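Local coordinates for S-M checkpoint control protein RAD4 (Schizosaccharomyces pombe, PDB 4BMD) that is essential for DNA replication and the S-M checkpoint, a BRCT-repeat adaptor that binds phosphorylated Crb2 through its first two BRCT domains, with the third and fourth present here, at residues A[54-57]-A[58-61]; A[74-77]-A[78-82]; A[105-108]-A[109-112]. All coordinates share one frame; numbering follows the deposited sequence.

Interaction 1: residues A[54-57]-A[58-61]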
# COMPACT_ATOMS: atom_id res chain seq x y z
N VAL A 54 -11.28 -7.27 8.09
CA VAL A 54 -10.00 -6.59 8.11
C VAL A 54 -8.83 -7.56 8.28
O VAL A 54 -8.82 -8.39 9.18
CB VAL A 54 -9.95 -5.52 9.22
CG1 VAL A 54 -8.66 -4.71 9.13
CG2 VAL A 54 -11.16 -4.60 9.12
N ILE A 55 -7.85 -7.43 7.39
CA ILE A 55 -6.67 -8.29 7.37
C ILE A 55 -5.44 -7.44 7.66
O ILE A 55 -5.40 -6.27 7.27
CB ILE A 55 -6.52 -8.95 5.98
CG1 ILE A 55 -7.83 -9.60 5.55
CG2 ILE A 55 -5.39 -9.97 5.96
CD1 ILE A 55 -8.29 -10.71 6.46
N PRO A 56 -4.44 -7.99 8.36
CA PRO A 56 -3.18 -7.25 8.46
C PRO A 56 -2.53 -7.08 7.09
O PRO A 56 -2.60 -7.99 6.26
CB PRO A 56 -2.31 -8.14 9.36
CG PRO A 56 -2.99 -9.48 9.38
CD PRO A 56 -4.44 -9.19 9.21
N HIS A 57 -1.92 -5.93 6.85
CA HIS A 57 -1.35 -5.60 5.54
C HIS A 57 -0.21 -6.53 5.15
O HIS A 57 0.09 -6.69 3.96
CB HIS A 57 -0.87 -4.15 5.51
CG HIS A 57 0.30 -3.87 6.40
ND1 HIS A 57 0.16 -3.35 7.67
CD2 HIS A 57 1.63 -4.05 6.21
CE1 HIS A 57 1.36 -3.21 8.22
NE2 HIS A 57 2.26 -3.63 7.35
N TYR A 58 0.43 -7.15 6.14
CA TYR A 58 1.57 -8.01 5.90
C TYR A 58 1.18 -9.48 5.75
O TYR A 58 2.03 -10.34 5.54
CB TYR A 58 2.60 -7.86 7.03
CG TYR A 58 2.00 -7.99 8.41
CD1 TYR A 58 1.86 -9.23 9.02
CD2 TYR A 58 1.58 -6.87 9.12
CE1 TYR A 58 1.32 -9.35 10.28
CE2 TYR A 58 1.04 -6.98 10.38
CZ TYR A 58 0.91 -8.23 10.96
OH TYR A 58 0.37 -8.34 12.22
N PHE A 59 -0.11 -9.76 5.88
CA PHE A 59 -0.60 -11.13 5.78
C PHE A 59 -0.60 -11.60 4.32
O PHE A 59 -1.16 -10.93 3.45
CB PHE A 59 -2.01 -11.24 6.36
CG PHE A 59 -2.39 -12.63 6.79
CD1 PHE A 59 -2.82 -13.56 5.86
CD2 PHE A 59 -2.32 -13.00 8.13
CE1 PHE A 59 -3.16 -14.84 6.26
CE2 PHE A 59 -2.67 -14.27 8.53
CZ PHE A 59 -3.09 -15.20 7.59
N PRO A 60 0.04 -12.75 4.06
CA PRO A 60 0.13 -13.32 2.71
C PRO A 60 -1.24 -13.62 2.11
O PRO A 60 -2.04 -14.32 2.73
CB PRO A 60 0.89 -14.63 2.94
CG PRO A 60 1.65 -14.42 4.21
CD PRO A 60 0.76 -13.56 5.05
N VAL A 61 -1.50 -13.08 0.93
CA VAL A 61 -2.78 -13.25 0.25
C VAL A 61 -3.11 -14.72 0.04
O VAL A 61 -4.25 -15.15 0.23
CB VAL A 61 -2.78 -12.53 -1.12
CG1 VAL A 61 -4.12 -12.72 -1.82
CG2 VAL A 61 -2.47 -11.06 -0.95
O HOH W 1 -2.43 -8.64 3.21
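Ile55, the last residue of strand 52-55, meets CB of Phe59 with its CG2 at 3.6 Å, crossing the foot of that side chain obliquely. Pro56 follows and works in two directions. Its CG lies 3.6 Å from Phe59 CB, the two side chains running alongside each other, while its CB sits over one face of the Tyr58 ring, 3.8 Å from the ring centroid, in a CH-pi contact. The carbonyl of Pro56 closes the turn: Phe59 N donates to Pro56 O at 3.1 Å with an N-H...O angle of 160°. A water lies between Pro56 O and Phe59 O, 2.6 Å from the latter, and can donate to either. His57 then offers a ring face to the edge of Tyr58, CD2 of Tyr58 being 3.8 Å from His57 NE2 and the planes at 90°. Tyr58 CG falls between its own backbone N and carbonyl carbon (chi1 50°), which folds the ring back so that Pro56 and His57 can both meet it. Outside the turn, His57 ND1 is hydrogen-bonded to the carboxylate OE2 of Glu74. The core is a type I beta turn from Pro56 to Phe59, which carries the chain off strand 52-55, the third strand of the BRCT sheet.

Interaction 2: residues A[74-77]-A[78-82]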
# COMPACT_ATOMS: atom_id res chain seq x y z
N GLU A 74 -5.88 -3.04 7.16
CA GLU A 74 -6.03 -1.97 8.14
C GLU A 74 -5.73 -0.59 7.56
O GLU A 74 -6.16 0.42 8.10
CB GLU A 74 -5.17 -2.23 9.39
CG GLU A 74 -3.69 -1.96 9.20
CD GLU A 74 -2.91 -3.22 8.85
OE1 GLU A 74 -3.44 -4.06 8.09
OE2 GLU A 74 -1.76 -3.36 9.33
N TRP A 75 -4.99 -0.57 6.45
CA TRP A 75 -4.66 0.69 5.79
C TRP A 75 -5.89 1.34 5.18
O TRP A 75 -5.92 2.55 4.95
CB TRP A 75 -3.57 0.48 4.74
CG TRP A 75 -2.21 0.21 5.33
CD1 TRP A 75 -1.86 0.32 6.64
CD2 TRP A 75 -1.04 -0.20 4.63
NE1 TRP A 75 -0.53 -0.01 6.80
CE2 TRP A 75 -0.01 -0.33 5.58
CE3 TRP A 75 -0.75 -0.48 3.29
CZ2 TRP A 75 1.29 -0.73 5.24
CZ3 TRP A 75 0.53 -0.87 2.95
CH2 TRP A 75 1.53 -0.99 3.92
N TRP A 76 -6.91 0.54 4.92
CA TRP A 76 -8.19 1.04 4.44
C TRP A 76 -8.84 1.90 5.53
O TRP A 76 -9.45 2.93 5.24
CB TRP A 76 -9.12 -0.11 4.05
CG TRP A 76 -10.50 0.30 3.65
CD1 TRP A 76 -10.94 0.56 2.38
CD2 TRP A 76 -11.63 0.50 4.51
NE1 TRP A 76 -12.27 0.90 2.41
CE2 TRP A 76 -12.71 0.88 3.70
CE3 TRP A 76 -11.82 0.40 5.90
CZ2 TRP A 76 -13.98 1.15 4.23
CZ3 TRP A 76 -13.07 0.67 6.41
CH2 TRP A 76 -14.14 1.04 5.58
N ILE A 77 -8.71 1.45 6.77
CA ILE A 77 -9.22 2.19 7.92
C ILE A 77 -8.49 3.51 8.07
O ILE A 77 -9.10 4.56 8.27
CB ILE A 77 -9.07 1.39 9.22
CG1 ILE A 77 -9.77 0.03 9.09
CG2 ILE A 77 -9.63 2.17 10.40
CD1 ILE A 77 -9.58 -0.87 10.30
N GLU A 78 -7.16 3.46 7.96
CA GLU A 78 -6.32 4.64 8.08
C GLU A 78 -6.63 5.66 6.98
O GLU A 78 -6.63 6.86 7.22
CB GLU A 78 -4.84 4.26 8.03
CG GLU A 78 -4.43 3.27 9.12
CD GLU A 78 -2.97 2.88 9.03
OE1 GLU A 78 -2.24 3.47 8.20
OE2 GLU A 78 -2.54 1.98 9.79
N ARG A 79 -6.89 5.17 5.77
CA ARG A 79 -7.25 6.03 4.66
C ARG A 79 -8.59 6.70 4.89
O ARG A 79 -8.78 7.87 4.55
CB ARG A 79 -7.28 5.25 3.34
CG ARG A 79 -5.91 4.98 2.74
CD ARG A 79 -6.03 4.28 1.40
NE ARG A 79 -6.93 4.99 0.50
CZ ARG A 79 -6.56 5.95 -0.34
NH1 ARG A 79 -5.29 6.33 -0.39
NH2 ARG A 79 -7.45 6.54 -1.12
N CYS A 80 -9.52 5.95 5.48
CA CYS A 80 -10.85 6.48 5.77
C CYS A 80 -10.81 7.62 6.78
O CYS A 80 -11.59 8.56 6.70
CB CYS A 80 -11.77 5.36 6.27
SG CYS A 80 -12.38 4.25 4.98
N LEU A 81 -9.88 7.52 7.73
CA LEU A 81 -9.74 8.55 8.76
C LEU A 81 -8.97 9.76 8.23
O LEU A 81 -9.23 10.89 8.63
CB LEU A 81 -9.04 7.98 9.99
CG LEU A 81 -9.68 6.76 10.65
CD1 LEU A 81 -8.87 6.32 11.85
CD2 LEU A 81 -11.12 7.06 11.05
N TYR A 82 -8.02 9.51 7.34
CA TYR A 82 -7.17 10.56 6.80
C TYR A 82 -7.97 11.55 5.97
O TYR A 82 -7.77 12.76 6.06
CB TYR A 82 -6.05 9.95 5.95
CG TYR A 82 -4.97 10.93 5.54
CD1 TYR A 82 -3.85 11.14 6.33
CD2 TYR A 82 -5.07 11.65 4.35
CE1 TYR A 82 -2.86 12.03 5.96
CE2 TYR A 82 -4.09 12.54 3.97
CZ TYR A 82 -2.99 12.73 4.78
OH TYR A 82 -2.00 13.62 4.41
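Arg79 N donates to Trp75 O at 2.9 Å, and the aliphatic start of the arginine lies against the same oxygen, with CG 3.3 Å from Trp75 O. Similar i to i+4 bonds run from Glu78 N to Glu74 O, from Cys80 N to Trp76 O at 3.0 Å and from Leu81 N to Ile77 O. Helix 74-82 follows the last strand of the BRCT sheet, and its Trp76 and Cys80 match the Trp-X-X-X-Cys/Ser signature of this fold. Here the signature is a sulfur-aromatic contact: Cys80 SG stands over a face of the indole, 3.5 Å from the centroid of its six-membered ring and only 10° off the normal. Trp76 CG is anti to its backbone N (chi1 176°), which sends the indole outward, nearly perpendicular to the helix axis, and Cys80 SG reaches back toward the preceding turn to lie over it. Elsewhere on the helix, the extended Glu78 runs alongside Trp75, OE1 being 3.5 Å from Trp75 CD1, with ring and carboxylate planes oblique to each other. His124 hydrogen-bonds to that same OE1 and stacks on Trp75, while the guanidinium of Arg79 forms a salt bridge with Glu120.

Interaction 3: residues A[105-108]-A[109-112]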
# COMPACT_ATOMS: atom_id res chain seq x y z
N PRO A 105 11.77 -12.21 -3.47
CA PRO A 105 13.10 -12.38 -4.09
C PRO A 105 13.33 -11.45 -5.28
O PRO A 105 14.47 -11.23 -5.68
CB PRO A 105 13.07 -13.84 -4.58
CG PRO A 105 12.02 -14.50 -3.75
CD PRO A 105 10.99 -13.45 -3.53
N TYR A 106 12.25 -10.92 -5.84
CA TYR A 106 12.34 -10.02 -6.99
C TYR A 106 12.67 -8.58 -6.59
O TYR A 106 13.38 -7.88 -7.30
CB TYR A 106 11.05 -10.07 -7.81
CG TYR A 106 10.81 -11.39 -8.49
CD1 TYR A 106 11.36 -11.67 -9.74
CD2 TYR A 106 10.01 -12.37 -7.90
CE1 TYR A 106 11.13 -12.88 -10.37
CE2 TYR A 106 9.78 -13.58 -8.52
CZ TYR A 106 10.35 -13.83 -9.76
OH TYR A 106 10.12 -15.03 -10.39
N PHE A 107 12.13 -8.14 -5.45
CA PHE A 107 12.39 -6.79 -4.97
C PHE A 107 13.68 -6.71 -4.15
O PHE A 107 14.18 -5.62 -3.87
CB PHE A 107 11.22 -6.28 -4.12
CG PHE A 107 10.03 -5.85 -4.92
CD1 PHE A 107 9.95 -4.58 -5.45
CD2 PHE A 107 8.98 -6.73 -5.14
CE1 PHE A 107 8.85 -4.18 -6.19
CE2 PHE A 107 7.87 -6.34 -5.87
CZ PHE A 107 7.81 -5.06 -6.40
N ASN A 108 14.21 -7.87 -3.78
CA ASN A 108 15.42 -7.94 -2.97
C ASN A 108 16.63 -7.29 -3.63
O ASN A 108 16.93 -7.56 -4.79
CB ASN A 108 15.74 -9.39 -2.61
CG ASN A 108 15.59 -9.68 -1.13
OD1 ASN A 108 14.52 -10.06 -0.66
ND2 ASN A 108 16.67 -9.48 -0.38
N GLY A 109 17.31 -6.43 -2.89
CA GLY A 109 18.50 -5.76 -3.38
C GLY A 109 18.20 -4.46 -4.10
O GLY A 109 19.10 -3.67 -4.38
N LEU A 110 16.93 -4.24 -4.42
CA LEU A 110 16.52 -3.04 -5.14
C LEU A 110 16.44 -1.83 -4.22
O LEU A 110 15.69 -1.82 -3.25
CB LEU A 110 15.18 -3.25 -5.84
CG LEU A 110 15.14 -4.28 -6.98
CD1 LEU A 110 13.75 -4.34 -7.58
CD2 LEU A 110 16.18 -3.95 -8.04
N SER A 111 17.22 -0.80 -4.55
CA SER A 111 17.17 0.46 -3.82
C SER A 111 16.25 1.43 -4.54
O SER A 111 16.49 1.80 -5.69
CB SER A 111 18.58 1.05 -3.67
OG SER A 111 19.20 1.20 -4.93
N ILE A 112 15.19 1.86 -3.86
CA ILE A 112 14.18 2.70 -4.48
C ILE A 112 13.98 4.03 -3.76
O ILE A 112 13.87 4.07 -2.54
CB ILE A 112 12.82 1.97 -4.56
CG1 ILE A 112 12.98 0.58 -5.17
CG2 ILE A 112 11.80 2.78 -5.35
CD1 ILE A 112 11.69 -0.20 -5.28
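Phe107, at the end of helix 104-107, and Leu110 are joined by a type II beta turn in which Leu110 N donates to Phe107 O at 3.1 Å, with an N-H...O angle of 154°. Gly109 takes the third position of the turn at positive phi (88°); a beta carbon there would run into Asn108 O, so the backbone itself calls for glycine. Leu110 folds back over the end of the helix. Its CB lies 3.2 Å from Phe107 O, the acceptor of the turn bond, and its CG follows at 3.5 Å from the same oxygen. The first torsion, with CG anti to the carbonyl carbon (chi1 -66°), brings CG back to the helix end, and the extended second torsion carries CD1 on to 3.6 Å from Tyr106 O and 3.8 Å from Phe107 CA. Phe107 CD1 is 4.4 Å from Leu110 CD1, an oblique and looser contact; the phenyl ring also packs on Leu179 and Ile182 of helix 177-185 and meets Phe188 edge-to-face. Cut back to an alanine, Leu110 would lose the branch that reaches Tyr106 O, and the end of the helix would probably be left with a gap beside Phe107. The arrangement is a tight helix-to-strand connection, and it leads into strand 111-115, the first strand of the fourth BRCT domain's parallel sheet.

Interactions 1 and 2 belong to the third BRCT domain and touch directly, although their centres are about 14 Å apart. His57 ND1 approaches Glu74 OE2 at 2.5 Å in a probable hydrogen bond, and the imidazole stacks on Trp75, tying the turn after strand 52-55 to the start of helix 74-82. Interaction 3 opens the fourth BRCT domain; its centre is about 21 Å from that of interaction 1 and 27 Å from that of interaction 2, and the nearest atoms are about 12 Å and about 13 Å away, respectively. Helix 74-82 also reaches across to the fourth BRCT domain, where its residues meet helix 119-131, the helix that follows strand 111-115.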